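Local coordinates for protein putative Chlorite dismutase TA0507 (Thermoplasma acidophilum, PDB 3DTZ) that is of unproven function but, as a member of the chlorite dismutase family, probably binds heme and may act as an oxidoreductase, at residues D[23-28]-D[113-118]; D[129-134]-D[180-185]; D[29-34]-D[106-111]; D[67-72]-D[79-84]. One frame throughout, in Å; residues are numbered along the deposited sequence. Where two conformers were deposited one is given.

Contact 1. Residues D[23-28]-D[113-118]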
# COMPACT_ATOMS: atom_id res chain seq x y z
N GLU D 23 17.75 28.36 11.60
CA GLU D 23 17.81 26.97 11.10
C GLU D 23 17.59 26.95 9.60
O GLU D 23 16.92 27.84 9.07
CB GLU D 23 16.74 26.06 11.75
CG GLU D 23 16.81 25.97 13.24
CD GLU D 23 15.94 27.03 13.94
OE1 GLU D 23 15.57 28.05 13.33
OE2 GLU D 23 15.61 26.80 15.12
N ILE D 24 18.09 25.92 8.93
CA ILE D 24 17.92 25.84 7.48
C ILE D 24 16.97 24.67 7.18
O ILE D 24 17.23 23.55 7.61
CB ILE D 24 19.25 25.62 6.73
CG1 ILE D 24 20.31 26.68 7.12
CG2 ILE D 24 18.99 25.63 5.18
CD1 ILE D 24 21.71 26.41 6.57
N TYR D 25 15.88 24.95 6.45
CA TYR D 25 14.89 23.92 6.05
C TYR D 25 15.23 23.40 4.67
O TYR D 25 15.85 24.09 3.87
CB TYR D 25 13.48 24.52 5.96
CG TYR D 25 12.96 25.01 7.29
CD1 TYR D 25 12.24 24.15 8.13
CD2 TYR D 25 13.17 26.33 7.71
CE1 TYR D 25 11.75 24.61 9.37
CE2 TYR D 25 12.70 26.79 8.93
CZ TYR D 25 11.99 25.93 9.76
OH TYR D 25 11.51 26.38 10.96
N THR D 26 14.86 22.16 4.40
CA THR D 26 15.04 21.63 3.04
C THR D 26 13.87 20.72 2.66
O THR D 26 13.21 20.13 3.53
CB THR D 26 16.39 20.91 2.88
OG1 THR D 26 16.58 20.58 1.49
CG2 THR D 26 16.46 19.63 3.77
N SER D 27 13.62 20.63 1.35
CA SER D 27 12.60 19.71 0.85
C SER D 27 13.13 18.95 -0.34
O SER D 27 13.91 19.50 -1.13
CB SER D 27 11.34 20.47 0.45
OG SER D 27 10.56 20.79 1.59
N VAL D 28 12.70 17.70 -0.45
CA VAL D 28 12.95 16.93 -1.65
C VAL D 28 11.55 16.54 -2.16
O VAL D 28 10.74 16.02 -1.39
CB VAL D 28 13.77 15.66 -1.34
CG1 VAL D 28 13.96 14.84 -2.62
CG2 VAL D 28 15.18 16.06 -0.72
N ILE D 113 9.92 17.41 4.20
CA ILE D 113 10.33 18.72 4.71
C ILE D 113 11.08 18.43 6.00
O ILE D 113 10.61 17.67 6.87
CB ILE D 113 9.12 19.69 4.93
CG1 ILE D 113 9.55 20.99 5.61
CG2 ILE D 113 8.02 19.04 5.82
CD1 ILE D 113 10.22 21.98 4.73
N SER D 114 12.27 18.99 6.13
CA SER D 114 13.13 18.63 7.24
C SER D 114 14.11 19.78 7.49
O SER D 114 14.14 20.77 6.73
CB SER D 114 13.88 17.34 6.95
OG SER D 114 14.66 17.46 5.78
N ILE D 115 14.92 19.64 8.54
CA ILE D 115 15.79 20.73 8.99
C ILE D 115 17.21 20.21 9.05
O ILE D 115 17.44 19.20 9.68
CB ILE D 115 15.37 21.19 10.42
CG1 ILE D 115 13.97 21.78 10.39
CG2 ILE D 115 16.33 22.24 10.97
CD1 ILE D 115 13.11 21.17 11.48
N TYR D 116 18.17 20.90 8.44
CA TYR D 116 19.56 20.41 8.48
C TYR D 116 20.12 20.37 9.92
O TYR D 116 19.96 21.32 10.68
CB TYR D 116 20.47 21.34 7.65
CG TYR D 116 20.29 21.22 6.16
CD1 TYR D 116 20.87 20.17 5.44
CD2 TYR D 116 19.52 22.16 5.47
CE1 TYR D 116 20.67 20.07 4.03
CE2 TYR D 116 19.32 22.10 4.08
CZ TYR D 116 19.90 21.06 3.37
OH TYR D 116 19.69 21.00 2.01
N ASP D 117 20.80 19.27 10.26
CA ASP D 117 21.62 19.21 11.45
C ASP D 117 23.01 19.74 11.05
O ASP D 117 23.76 19.07 10.34
CB ASP D 117 21.70 17.77 11.96
CG ASP D 117 22.62 17.63 13.17
OD1 ASP D 117 23.16 18.64 13.67
OD2 ASP D 117 22.79 16.46 13.63
N GLU D 118 23.34 20.95 11.48
CA GLU D 118 24.64 21.54 11.07
C GLU D 118 25.81 21.12 11.96
O GLU D 118 26.95 21.50 11.70
CB GLU D 118 24.54 23.06 11.02
CG GLU D 118 23.43 23.54 10.10
CD GLU D 118 23.28 25.06 10.07
OE1 GLU D 118 24.31 25.78 9.98
OE2 GLU D 118 22.11 25.51 10.15
O HOH W 1 19.75 24.01 10.37
O HOH W 2 13.42 17.23 3.43
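Over one face of the Tyr116 ring sits the methyl CG2 of Thr26, 4.0 Å from the ring centroid in a CH-pi contact displaced toward the rim. Beside the same ring, Ile24 brings its CG2 to 3.5 Å from Tyr116 CD2. The Tyr25 ring is met obliquely: CG1 of Ile115 lies alongside it, 3.7 Å from Tyr25 CD1, the two side chains pointing the same way.

These residues belong to an antiparallel strand pair, 25-28 against 113-116, in the large curled sheet of a chlorite dismutase-family protein. Thr26 and Ser114 form a hydrogen-bonded pair, and Tyr25 and Ile115 the non-hydrogen-bonded pair next to it. Beyond Thr26, Tyr116 N adds a 2.9 Å bond to Ile24 O. The face with Tyr25 and Ile115 looks toward the second subunit, where Tyr25 OH bonds Ala204 N of that subunit. Thr26 and Ser114 lie on the other face. The hydroxyls of Thr26 and Tyr116 both bond Ser84 OG, and Thr26 OG1 also bonds Tyr83 O. The first torsion of Tyr116 (chi1 -73°) sets CG opposite the carbonyl carbon, and the ring lies across the Thr26 side chain at about a right angle.

An alanine in place of Tyr116 would probably leave the Thr26 methyl without its ring face and take from Ser84 OG one of its hydroxyl partners.

A water extends the pairing: it accepts from Ile24 N and donates to Tyr116 O and, at 2.8 Å, to Glu118 OE2.

Contact 2. Residues D[129-134]-D[180-185]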
# COMPACT_ATOMS: atom_id res chain seq x y z
N GLU D 129 25.85 25.83 5.00
CA GLU D 129 25.36 26.68 3.92
C GLU D 129 26.38 26.82 2.80
O GLU D 129 26.02 26.83 1.62
CB GLU D 129 24.96 28.04 4.47
CG GLU D 129 24.39 28.98 3.41
CD GLU D 129 23.94 30.30 3.99
OE1 GLU D 129 24.08 30.49 5.21
OE2 GLU D 129 23.48 31.16 3.20
N ASP D 130 27.67 26.92 3.14
CA ASP D 130 28.73 27.03 2.13
C ASP D 130 28.72 25.80 1.23
O ASP D 130 28.88 25.91 0.01
CB ASP D 130 30.12 27.17 2.78
CG ASP D 130 30.41 28.58 3.31
OD1 ASP D 130 29.65 29.54 3.01
OD2 ASP D 130 31.45 28.73 4.02
N SER D 131 28.53 24.62 1.83
CA SER D 131 28.46 23.37 1.07
C SER D 131 27.26 23.39 0.12
O SER D 131 27.35 22.98 -1.05
CB SER D 131 28.36 22.19 2.05
OG SER D 131 28.62 20.97 1.41
N LEU D 132 26.12 23.86 0.63
CA LEU D 132 24.89 23.98 -0.18
C LEU D 132 25.08 24.96 -1.37
O LEU D 132 24.45 24.80 -2.42
CB LEU D 132 23.72 24.40 0.67
CG LEU D 132 23.20 23.49 1.75
CD1 LEU D 132 21.98 24.11 2.43
CD2 LEU D 132 22.85 22.13 1.11
N ARG D 133 25.97 25.93 -1.22
CA ARG D 133 26.22 26.89 -2.30
C ARG D 133 27.26 26.45 -3.33
O ARG D 133 27.51 27.16 -4.33
CB ARG D 133 26.55 28.27 -1.71
CG ARG D 133 25.35 28.86 -0.94
CD ARG D 133 25.62 30.25 -0.45
NE ARG D 133 24.50 30.77 0.35
CZ ARG D 133 23.44 31.39 -0.16
NH1 ARG D 133 23.35 31.56 -1.47
NH2 ARG D 133 22.49 31.85 0.63
N LEU D 134 27.92 25.32 -3.09
CA LEU D 134 28.89 24.79 -4.07
C LEU D 134 28.16 24.24 -5.30
O LEU D 134 27.03 23.77 -5.19
CB LEU D 134 29.74 23.69 -3.44
CG LEU D 134 30.64 24.04 -2.25
CD1 LEU D 134 31.20 22.77 -1.62
CD2 LEU D 134 31.79 24.98 -2.65
N ARG D 180 29.38 14.54 -0.35
CA ARG D 180 28.89 15.56 0.58
C ARG D 180 27.67 15.01 1.25
O ARG D 180 26.71 14.67 0.58
CB ARG D 180 28.53 16.87 -0.12
CG ARG D 180 29.66 17.30 -1.01
CD ARG D 180 29.75 18.78 -1.13
NE ARG D 180 29.01 19.28 -2.27
CZ ARG D 180 29.57 19.67 -3.42
NH1 ARG D 180 30.86 19.59 -3.63
NH2 ARG D 180 28.79 20.13 -4.37
N SER D 181 27.73 14.96 2.58
CA SER D 181 26.69 14.33 3.39
C SER D 181 25.91 15.35 4.20
O SER D 181 26.50 16.24 4.82
CB SER D 181 27.33 13.32 4.33
OG SER D 181 26.36 12.72 5.17
N TYR D 182 24.57 15.20 4.22
CA TYR D 182 23.71 16.06 5.02
C TYR D 182 22.67 15.23 5.77
O TYR D 182 21.89 14.48 5.15
CB TYR D 182 22.98 17.06 4.12
CG TYR D 182 23.83 17.83 3.14
CD1 TYR D 182 24.46 19.02 3.51
CD2 TYR D 182 23.96 17.39 1.83
CE1 TYR D 182 25.23 19.74 2.59
CE2 TYR D 182 24.73 18.10 0.91
CZ TYR D 182 25.36 19.27 1.30
OH TYR D 182 26.11 19.94 0.38
N THR D 183 22.68 15.37 7.09
CA THR D 183 21.66 14.78 7.94
C THR D 183 20.63 15.86 8.26
O THR D 183 20.99 16.99 8.64
CB THR D 183 22.26 14.23 9.26
OG1 THR D 183 23.16 13.16 8.96
CG2 THR D 183 21.15 13.70 10.14
N THR D 184 19.36 15.51 8.09
CA THR D 184 18.31 16.47 8.35
C THR D 184 17.29 15.78 9.25
O THR D 184 17.15 14.54 9.20
CB THR D 184 17.62 16.99 7.04
OG1 THR D 184 16.71 15.99 6.53
CG2 THR D 184 18.65 17.41 5.97
N TYR D 185 16.61 16.57 10.07
CA TYR D 185 15.66 16.01 11.02
C TYR D 185 14.24 16.46 10.77
O TYR D 185 13.99 17.59 10.33
CB TYR D 185 16.07 16.23 12.47
CG TYR D 185 16.23 17.65 12.93
CD1 TYR D 185 17.46 18.34 12.77
CD2 TYR D 185 15.19 18.32 13.57
CE1 TYR D 185 17.62 19.66 13.22
CE2 TYR D 185 15.34 19.65 14.03
CZ TYR D 185 16.55 20.31 13.86
OH TYR D 185 16.68 21.62 14.33
O HOH W 3 26.00 21.78 -3.22
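A short helix, 128-132, sits over the first half of strand 180-185, and Ser131 makes the polar link between them. In the conformer given, its OG and Tyr182 OH share a 2.9 Å hydrogen bond in which either hydroxyl could be the donor. Ser131 OG there stands opposite the backbone N (chi1 -165°), a turn that carries it down to the phenol and also to 3.5 Å from Arg180 CD. Tyr182 OH has a second partner in Glu199 OE2, so the phenol oxygen is held from the helix and from the neighbouring strand 194-200.

Leu132 comes at the tyrosine from another direction, its CD2 3.7 Å from Tyr182 CE1 and oblique to the ring. The strand beneath belongs to the antiparallel sheet of the chlorite dismutase-type fold, bonded to strand 106-116 along one edge and to strand 194-200 along the other. Leu132 reaches further across that sheet, touching Tyr116 and Trp82.

Arg180 bends at chi2 and chi3 and brings its guanidinium under Leu134, whose CD1 lies over one face, 3.8 Å from Arg180 NH1. NH2 bonds Pro135 O and pairs with Glu199. A leucine replacing Arg180 would probably leave Glu199 without its positive mate and Pro135 O without a donor. Water 3 donates to Ser131 O at 2.8 Å and accepts only a weak bond from Arg180 NH2.

Contact 3. Residues D[29-34]-D[106-111]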
# COMPACT_ATOMS: atom_id res chain seq x y z
N LEU D 29 11.29 16.80 -3.44
CA LEU D 29 10.00 16.47 -4.09
C LEU D 29 10.30 15.62 -5.31
O LEU D 29 11.26 15.89 -6.03
CB LEU D 29 9.26 17.74 -4.56
CG LEU D 29 9.18 18.96 -3.63
CD1 LEU D 29 8.39 20.08 -4.33
CD2 LEU D 29 8.54 18.56 -2.28
N SER D 30 9.46 14.62 -5.58
CA SER D 30 9.59 13.90 -6.85
C SER D 30 8.23 13.82 -7.56
O SER D 30 7.18 13.85 -6.90
CB SER D 30 10.22 12.53 -6.64
OG SER D 30 9.37 11.67 -5.89
N TYR D 31 8.27 13.81 -8.89
CA TYR D 31 7.07 13.82 -9.70
C TYR D 31 7.21 12.86 -10.85
O TYR D 31 8.31 12.64 -11.36
CB TYR D 31 6.83 15.23 -10.28
CG TYR D 31 6.33 16.23 -9.27
CD1 TYR D 31 7.25 16.93 -8.45
CD2 TYR D 31 4.98 16.45 -9.10
CE1 TYR D 31 6.81 17.84 -7.47
CE2 TYR D 31 4.51 17.37 -8.13
CZ TYR D 31 5.43 18.05 -7.33
OH TYR D 31 4.98 18.93 -6.40
N ARG D 32 6.07 12.35 -11.29
CA ARG D 32 6.02 11.45 -12.41
C ARG D 32 5.00 11.98 -13.40
O ARG D 32 3.84 12.23 -13.03
CB ARG D 32 5.60 10.06 -11.95
CG ARG D 32 5.71 8.97 -13.06
CD ARG D 32 5.32 7.61 -12.53
NE ARG D 32 3.95 7.55 -12.11
CZ ARG D 32 3.58 7.58 -10.81
NH1 ARG D 32 4.50 7.59 -9.79
NH2 ARG D 32 2.31 7.55 -10.53
N LEU D 33 5.44 12.12 -14.65
CA LEU D 33 4.55 12.51 -15.74
C LEU D 33 3.40 11.52 -15.92
O LEU D 33 3.61 10.29 -15.91
CB LEU D 33 5.34 12.65 -17.06
CG LEU D 33 6.41 13.74 -17.08
CD1 LEU D 33 7.06 13.75 -18.45
CD2 LEU D 33 5.78 15.13 -16.81
N LEU D 34 2.18 12.04 -16.04
CA LEU D 34 0.99 11.21 -16.22
C LEU D 34 1.06 10.35 -17.48
O LEU D 34 1.48 10.81 -18.53
CB LEU D 34 -0.28 12.08 -16.27
CG LEU D 34 -0.58 12.77 -14.92
CD1 LEU D 34 -1.82 13.64 -15.06
CD2 LEU D 34 -0.75 11.74 -13.82
N ALA D 106 1.44 15.91 -14.20
CA ALA D 106 2.21 14.97 -13.38
C ALA D 106 1.62 14.80 -11.99
O ALA D 106 0.81 15.62 -11.56
CB ALA D 106 3.64 15.46 -13.25
N VAL D 107 2.02 13.74 -11.31
CA VAL D 107 1.65 13.57 -9.90
C VAL D 107 2.90 13.45 -9.04
O VAL D 107 3.94 12.99 -9.52
CB VAL D 107 0.76 12.31 -9.72
CG1 VAL D 107 1.54 11.04 -10.01
CG2 VAL D 107 0.14 12.29 -8.33
N SER D 108 2.83 13.87 -7.79
CA SER D 108 4.00 13.75 -6.93
C SER D 108 4.11 12.34 -6.42
O SER D 108 3.10 11.74 -6.02
CB SER D 108 3.96 14.74 -5.78
OG SER D 108 5.15 14.65 -4.99
N SER D 109 5.32 11.81 -6.43
CA SER D 109 5.56 10.48 -5.88
C SER D 109 6.26 10.48 -4.51
O SER D 109 6.32 9.44 -3.84
CB SER D 109 6.36 9.66 -6.90
OG SER D 109 7.55 10.36 -7.22
N PHE D 110 6.75 11.65 -4.08
CA PHE D 110 7.39 11.76 -2.76
C PHE D 110 7.52 13.22 -2.38
O PHE D 110 7.74 14.08 -3.24
CB PHE D 110 8.85 11.22 -2.82
CG PHE D 110 9.58 11.33 -1.50
CD1 PHE D 110 9.35 10.38 -0.50
CD2 PHE D 110 10.49 12.37 -1.27
CE1 PHE D 110 10.02 10.48 0.74
CE2 PHE D 110 11.18 12.48 -0.04
CZ PHE D 110 10.95 11.55 0.96
N SER D 111 7.40 13.52 -1.09
CA SER D 111 7.86 14.82 -0.61
C SER D 111 8.36 14.70 0.82
O SER D 111 7.90 13.84 1.60
CB SER D 111 6.75 15.88 -0.73
OG SER D 111 5.73 15.66 0.25
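Ser30 O is gripped by two donors from the opposing strand. Ser108 OG approaches almost in line with the carbonyl at 2.9 Å, while Ser109 N, at 2.8 Å from the same Ser30 O, stands well above the carbonyl plane. This double hold marks a beta bulge in the antiparallel pairing of strands 29-33 and 106-111: Ser30 pairs with Phe110, yet Tyr31 pairs with Ser108, and the extra residue is Ser109. Ser30 N still bonds Phe110 O, and beyond the bulge Arg32 and Val107 exchange two regular backbone bonds.

At the bulge the Ser109 hydroxyl meets that of Ser30: Ser30 OG and Ser109 OG lie 2.6 Å apart in a short hydrogen bond whose donor could be either, and Ser109 OG is bonded to Ser77 OG as well. Ser108 OG, opposite its own backbone N (chi1 -177°), has another partner in Thr75 OG1 of the second subunit, so the bulge lies beside a subunit interface. From the same residue, CB sits over one face of the Tyr31 ring, 4.0 Å from its centroid. The Tyr31 hydroxyl reaches Gln99 of helix 88-102.

On the face carrying Arg32 and Val107, the two side chains run alongside each other. The arginine bends at chi3 (63°), its NE paired with Glu35 and its NH1 bonded to Asp76 O. That bend brings the flat guanidinium against the valine, where Val107 CG1 lies over one face, 3.6 Å from Arg32 NH2.

Contact 4. Residues D[67-72]-D[79-84]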
# COMPACT_ATOMS: atom_id res chain seq x y z
N PHE D 67 18.78 25.24 -5.23
CA PHE D 67 17.69 24.58 -5.96
C PHE D 67 18.34 23.79 -7.08
O PHE D 67 19.06 24.35 -7.93
CB PHE D 67 16.72 25.60 -6.57
CG PHE D 67 15.77 24.97 -7.54
CD1 PHE D 67 14.77 24.11 -7.07
CD2 PHE D 67 15.92 25.16 -8.91
CE1 PHE D 67 13.88 23.47 -7.96
CE2 PHE D 67 15.03 24.53 -9.82
CZ PHE D 67 14.02 23.70 -9.34
N HIS D 68 18.13 22.48 -7.07
CA HIS D 68 18.70 21.61 -8.11
C HIS D 68 17.62 20.65 -8.62
O HIS D 68 16.77 20.22 -7.85
CB HIS D 68 19.90 20.83 -7.57
CG HIS D 68 20.98 21.70 -7.00
ND1 HIS D 68 21.63 22.66 -7.74
CD2 HIS D 68 21.54 21.74 -5.76
CE1 HIS D 68 22.51 23.29 -6.98
NE2 HIS D 68 22.47 22.75 -5.77
N ILE D 69 17.72 20.29 -9.89
CA ILE D 69 16.78 19.35 -10.52
C ILE D 69 17.59 18.08 -10.87
O ILE D 69 18.74 18.21 -11.29
CB ILE D 69 16.14 19.96 -11.80
CG1 ILE D 69 15.51 21.33 -11.48
CG2 ILE D 69 15.04 18.99 -12.31
CD1 ILE D 69 15.08 22.13 -12.70
N TYR D 70 16.98 16.90 -10.73
CA TYR D 70 17.62 15.63 -11.08
C TYR D 70 16.69 14.76 -11.92
O TYR D 70 15.48 14.72 -11.69
CB TYR D 70 17.98 14.82 -9.82
CG TYR D 70 18.91 15.58 -8.94
CD1 TYR D 70 18.42 16.46 -7.97
CD2 TYR D 70 20.29 15.48 -9.12
CE1 TYR D 70 19.29 17.22 -7.17
CE2 TYR D 70 21.18 16.22 -8.33
CZ TYR D 70 20.67 17.07 -7.35
OH TYR D 70 21.53 17.79 -6.57
N ARG D 71 17.28 14.09 -12.90
CA ARG D 71 16.64 12.97 -13.60
C ARG D 71 16.65 11.79 -12.63
O ARG D 71 17.51 11.71 -11.77
CB ARG D 71 17.47 12.61 -14.84
CG ARG D 71 17.54 13.76 -15.88
CD ARG D 71 18.83 13.73 -16.70
NE ARG D 71 18.91 12.55 -17.58
CZ ARG D 71 19.99 12.25 -18.29
NH1 ARG D 71 21.08 13.04 -18.24
NH2 ARG D 71 19.97 11.18 -19.09
N SER D 72 15.67 10.89 -12.77
CA SER D 72 15.48 9.83 -11.82
C SER D 72 15.78 8.48 -12.42
O SER D 72 15.28 8.17 -13.50
CB SER D 72 14.02 9.86 -11.32
OG SER D 72 13.61 8.63 -10.68
N VAL D 79 11.33 13.21 -12.35
CA VAL D 79 12.15 14.34 -11.94
C VAL D 79 12.17 14.43 -10.42
O VAL D 79 11.16 14.08 -9.77
CB VAL D 79 11.63 15.67 -12.58
CG1 VAL D 79 10.18 15.94 -12.17
CG2 VAL D 79 12.52 16.85 -12.20
N ILE D 80 13.29 14.90 -9.88
CA ILE D 80 13.43 15.15 -8.43
C ILE D 80 13.90 16.59 -8.28
O ILE D 80 14.76 17.03 -9.02
CB ILE D 80 14.50 14.22 -7.81
CG1 ILE D 80 14.15 12.75 -8.06
CG2 ILE D 80 14.65 14.49 -6.27
CD1 ILE D 80 15.41 11.78 -8.06
N PHE D 81 13.29 17.30 -7.33
CA PHE D 81 13.64 18.68 -6.98
C PHE D 81 14.21 18.69 -5.56
O PHE D 81 13.68 18.05 -4.67
CB PHE D 81 12.36 19.55 -6.98
CG PHE D 81 11.71 19.68 -8.34
CD1 PHE D 81 12.32 20.45 -9.34
CD2 PHE D 81 10.51 19.03 -8.63
CE1 PHE D 81 11.75 20.58 -10.61
CE2 PHE D 81 9.93 19.14 -9.92
CZ PHE D 81 10.54 19.94 -10.90
N TRP D 82 15.27 19.47 -5.35
CA TRP D 82 15.82 19.66 -4.01
C TRP D 82 16.04 21.17 -3.80
O TRP D 82 16.65 21.81 -4.63
CB TRP D 82 17.14 18.91 -3.89
CG TRP D 82 17.92 19.15 -2.63
CD1 TRP D 82 17.42 19.35 -1.36
CD2 TRP D 82 19.35 19.18 -2.52
NE1 TRP D 82 18.47 19.53 -0.46
CE2 TRP D 82 19.66 19.41 -1.14
CE3 TRP D 82 20.42 19.02 -3.44
CZ2 TRP D 82 20.99 19.48 -0.66
CZ3 TRP D 82 21.75 19.09 -2.97
CH2 TRP D 82 22.02 19.35 -1.58
N TYR D 83 15.54 21.73 -2.70
CA TYR D 83 15.81 23.16 -2.42
C TYR D 83 15.84 23.40 -0.92
O TYR D 83 15.26 22.60 -0.15
CB TYR D 83 14.76 24.08 -3.08
CG TYR D 83 13.33 23.71 -2.77
CD1 TYR D 83 12.68 24.21 -1.64
CD2 TYR D 83 12.65 22.79 -3.58
CE1 TYR D 83 11.34 23.82 -1.36
CE2 TYR D 83 11.36 22.41 -3.32
CZ TYR D 83 10.71 22.93 -2.22
OH TYR D 83 9.43 22.50 -1.98
N SER D 84 16.44 24.53 -0.52
CA SER D 84 16.67 24.84 0.90
C SER D 84 16.48 26.34 1.16
O SER D 84 16.75 27.15 0.28
CB SER D 84 18.07 24.42 1.33
OG SER D 84 18.43 23.14 0.80
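His68 and Trp82 satisfy each other's backbone: His68 N donates to Trp82 O at 2.9 Å, and Trp82 N returns a bond to His68 O. Two residues on, Tyr70 N and Ile80 N exchange equivalent bonds with Ile80 O and Tyr70 O. These are the hydrogen-bonded pairs of a beta hairpin, strands 64-72 and 79-85. The backbones of Ile69 and Phe81, in the non-hydrogen-bonded pair between them, bond outward instead, to Val234 and Leu29. Among the side chains, Ser72 OG bonds Arg74 O, and Ser84 OG is held by Asn66 OD1, Thr26 OG1 and Tyr116 OH. Trp82 NE1 finds a weak hydrogen bond with Thr26 OG1, and Arg71 NE is paired with Glu96 of the third subunit.

Tyr70 OH comes to the edge of the Trp82 ring, 3.5 Å from CE3 of that tryptophan, and the His68 ring lies obliquely beside the same indole with planes at 53°. On the other face Phe67 CE1 meets Phe81 CD1 at 3.7 Å, the two side chains running alongside each other and the rings meeting obliquely, while Ile69 CG2 presses against Val79 CG2 at 3.3 Å, tighter than usual.

The hairpin lies between strand 229-234 at one edge and strand 25-33 at the other. Phe67 and Phe81 face helix 41-60, Phe81 and Tyr83 also meet helix 88-102, and Tyr70 and Trp82 stack on Phe140 of strand 139-147.

All four contacts reach one antiparallel sheet. Contacts 1 and 3 are successive parts of the pairing between strands 25-33 and 106-116, with centres about 20 Å apart. Contact 4, the hairpin, falls within the chain span that each of them closes, and its strand 79-85 borders strand 25-33 on the edge away from 106-116. Contact 2 comes later in the chain, joining a helix to strand 180-185, the other neighbour of 106-116. Its centre is about 9 Å from that of contact 1 but about 24 Å from contact 3. Contacts 1 and 3 both touch the second subunit, so this strand pair serves the core and the five-chain assembly alike.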